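PDB 4ASM: beta-agarase D, which hydrolyses the beta-1,4-galactosidic linkages of agarose at random internal positions, with retention of anomeric configuration, through its GH16 catalytic domain. Local coordinates for residues G22-Q28 with R357-N363. Residues are numbered along the deposited sequence; the frame is centred on the assembly and turned at random.
Sequences GKTWKLQ and RVYKPVN
Leu27, Tyr359, Trp25 and Pro361 form the apolar centre, all on one face of a two-stranded antiparallel pairing. Leu27 lays CD1 over a face of the Tyr359 ring, displaced toward its rim and 4.1 Å from the ring centroid, a CH-pi contact for which the branched leucine end offers a methyl. With CG anti to its own carbonyl carbon (chi1 -62°), Tyr359 turns its CD1-CE1 side to Leu27. The six-membered part of the Trp25 indole touches both its own partner and the next, CZ3 lying 3.6 Å from Pro361 CD and CE3 equally near Tyr359 CB; its NE1 is satisfied by Ala17 O. Pro361 is tolerated here, since a non-hydrogen-bonded pair needs no N-H toward residues 24-27.

Hydrogen-bonded pairs flank these positions. Thr24 and Val362 exchange two backbone bonds, the one from Val362 N to Thr24 O being 2.7 Å and nearly straight; Lys26 and Lys360 exchange two more, and Gln28 N extends the pairing to Val358 O. On the face that carries Thr24, Lys26, Lys360 and Val362, Val362 CG1 packs against Lys26 CB, while the carboxamide of Gln28, bent back at chi2 (-61°), lies against the aliphatic stem of Lys360, Gln28 CD to Lys360 CD 3.6 Å. Gln28 NE2 donates to Lys26 O (3.0 Å) from above the carbonyl plane, and Lys360 N reaches the same oxygen from the opposite face. A leucine here would probably deprive Lys26 O of its second donor and give up the amide's packing on the Lys360 stem. At the exposed end a water links Thr24 OG1 with the carbonyl oxygens of Val362 and Asn363.

Strand 24-27 thus edges strand 350-362, whose Arg357 and Tyr359 pair with strand 133-140: an antiparallel sheet edge of the GH16 beta-sandwich (jelly roll), bringing the N- and C-terminal parts of the catalytic domain together.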
loop_
_atom_site.group_PDB
_atom_site.type_symbol
_atom_site.label_atom_id
_atom_site.label_comp_id
_atom_site.label_asym_id
_atom_site.label_seq_id
_atom_site.Cartn_x
_atom_site.Cartn_y
_atom_site.Cartn_z
ATOM N N GLY A 22 19.649 22.621 1.852
ATOM C CA GLY A 22 20.458 22.596 3.066
ATOM C C GLY A 22 20.403 21.281 3.817
ATOM O O GLY A 22 21.108 21.096 4.814
ATOM N N LYS A 23 19.585 20.359 3.316
ATOM C CA LYS A 23 19.311 19.111 4.014
ATOM C C LYS A 23 19.800 17.891 3.257
ATOM O O LYS A 23 20.022 17.935 2.042
ATOM C CB LYS A 23 17.815 18.985 4.265
ATOM C CG LYS A 23 17.248 20.031 5.186
ATOM C CD LYS A 23 15.870 19.623 5.634
ATOM C CE LYS A 23 15.435 20.408 6.856
ATOM N NZ LYS A 23 14.924 21.749 6.496
ATOM N N THR A 24 19.982 16.797 3.989
ATOM C CA THR A 24 20.353 15.521 3.396
ATOM C C THR A 24 19.511 14.435 4.052
ATOM O O THR A 24 18.841 14.688 5.057
ATOM C CB THR A 24 21.848 15.184 3.566
ATOM O OG1 THR A 24 22.144 15.020 4.957
ATOM C CG2 THR A 24 22.732 16.290 2.990
ATOM N N TRP A 25 19.552 13.238 3.473
ATOM C CA TRP A 25 18.797 12.093 3.987
ATOM C C TRP A 25 19.644 11.276 4.944
ATOM O O TRP A 25 20.770 10.900 4.612
ATOM C CB TRP A 25 18.365 11.193 2.837
ATOM C CG TRP A 25 17.351 11.805 1.949
ATOM C CD1 TRP A 25 17.547 12.264 0.680
ATOM C CD2 TRP A 25 15.973 12.044 2.257
ATOM N NE1 TRP A 25 16.370 12.765 0.169
ATOM C CE2 TRP A 25 15.387 12.646 1.119
ATOM C CE3 TRP A 25 15.177 11.807 3.386
ATOM C CZ2 TRP A 25 14.038 13.019 1.077
ATOM C CZ3 TRP A 25 13.836 12.177 3.352
ATOM C CH2 TRP A 25 13.272 12.762 2.190
ATOM N N LYS A 26 19.093 11.011 6.122
ATOM C CA LYS A 26 19.739 10.145 7.100
ATOM C C LYS A 26 19.057 8.782 7.166
ATOM O O LYS A 26 17.859 8.699 7.438
ATOM C CB LYS A 26 19.714 10.799 8.487
ATOM C CG LYS A 26 20.596 10.095 9.501
ATOM C CD LYS A 26 20.371 10.686 10.876
ATOM C CE LYS A 26 21.042 9.866 11.973
ATOM N NZ LYS A 26 20.681 10.396 13.331
ATOM N N LEU A 27 19.830 7.725 6.937
ATOM C CA LEU A 27 19.311 6.367 7.001
ATOM C C LEU A 27 18.833 6.031 8.405
ATOM O O LEU A 27 19.557 6.245 9.389
ATOM C CB LEU A 27 20.367 5.356 6.557
ATOM C CG LEU A 27 19.871 3.905 6.536
ATOM C CD1 LEU A 27 18.837 3.659 5.420
ATOM C CD2 LEU A 27 21.052 2.938 6.432
ATOM N N GLN A 28 17.606 5.520 8.483
ATOM C CA GLN A 28 17.038 5.015 9.729
ATOM C C GLN A 28 17.399 3.545 9.817
ATOM O O GLN A 28 16.787 2.681 9.191
ATOM C CB GLN A 28 15.530 5.251 9.765
ATOM C CG GLN A 28 15.161 6.704 9.535
ATOM C CD GLN A 28 15.762 7.624 10.605
ATOM O OE1 GLN A 28 15.442 7.502 11.794
ATOM N NE2 GLN A 28 16.644 8.532 10.189
ATOM N N ARG A 357 14.136 0.524 2.608
ATOM C CA ARG A 357 14.968 1.516 3.276
ATOM C C ARG A 357 14.114 2.689 3.735
ATOM O O ARG A 357 13.114 3.044 3.091
ATOM C CB ARG A 357 16.099 1.987 2.346
ATOM C CG ARG A 357 15.667 2.745 1.110
ATOM C CD ARG A 357 16.885 2.985 0.215
ATOM N NE ARG A 357 16.541 3.636 -1.042
ATOM C CZ ARG A 357 17.434 4.221 -1.833
ATOM N NH1 ARG A 357 18.722 4.263 -1.476
ATOM N NH2 ARG A 357 17.042 4.734 -2.987
ATOM N N VAL A 358 14.528 3.294 4.843
ATOM C CA VAL A 358 13.781 4.366 5.476
ATOM C C VAL A 358 14.775 5.475 5.774
ATOM O O VAL A 358 15.819 5.213 6.386
ATOM C CB VAL A 358 13.136 3.876 6.784
ATOM C CG1 VAL A 358 12.403 5.008 7.472
ATOM C CG2 VAL A 358 12.193 2.703 6.510
ATOM N N TYR A 359 14.461 6.700 5.335
ATOM C CA TYR A 359 15.296 7.878 5.618
ATOM C C TYR A 359 14.473 9.008 6.216
ATOM O O TYR A 359 13.259 9.103 6.004
ATOM C CB TYR A 359 15.927 8.419 4.336
ATOM C CG TYR A 359 16.863 7.495 3.608
ATOM C CD1 TYR A 359 18.239 7.471 3.888
ATOM C CD2 TYR A 359 16.389 6.668 2.587
ATOM C CE1 TYR A 359 19.097 6.609 3.184
ATOM C CE2 TYR A 359 17.224 5.831 1.887
ATOM C CZ TYR A 359 18.585 5.796 2.179
ATOM O OH TYR A 359 19.394 4.951 1.452
ATOM N N LYS A 360 15.138 9.867 6.980
ATOM C CA LYS A 360 14.536 11.134 7.355
ATOM C C LYS A 360 15.462 12.276 6.933
ATOM O O LYS A 360 16.682 12.095 6.913
ATOM C CB LYS A 360 14.251 11.180 8.858
ATOM C CG LYS A 360 13.301 10.088 9.356
ATOM C CD LYS A 360 13.130 10.130 10.874
ATOM C CE LYS A 360 12.245 11.281 11.311
ATOM N NZ LYS A 360 10.809 11.074 10.878
ATOM N N PRO A 361 14.889 13.444 6.579
ATOM C CA PRO A 361 15.695 14.583 6.144
ATOM C C PRO A 361 16.269 15.318 7.349
ATOM O O PRO A 361 15.545 15.589 8.318
ATOM C CB PRO A 361 14.676 15.466 5.423
ATOM C CG PRO A 361 13.391 15.197 6.068
ATOM C CD PRO A 361 13.452 13.755 6.594
ATOM N N VAL A 362 17.565 15.618 7.284
ATOM C CA VAL A 362 18.248 16.329 8.364
ATOM C C VAL A 362 19.080 17.478 7.790
ATOM O O VAL A 362 19.624 17.371 6.689
ATOM C CB VAL A 362 19.177 15.384 9.168
ATOM C CG1 VAL A 362 18.376 14.241 9.801
ATOM C CG2 VAL A 362 20.315 14.845 8.290
ATOM N N ASN A 363 19.191 18.565 8.543
ATOM C CA ASN A 363 20.132 19.616 8.154
ATOM C C ASN A 363 21.401 19.596 9.002
ATOM O O ASN A 363 22.074 18.562 9.101
ATOM C CB ASN A 363 19.470 20.991 8.167
ATOM C CG ASN A 363 18.907 21.354 9.519
ATOM O OD1 ASN A 363 19.567 21.183 10.535
ATOM N ND2 ASN A 363 17.675 21.863 9.536
HETATM O O HOH W 1 22.416 17.396 6.737
#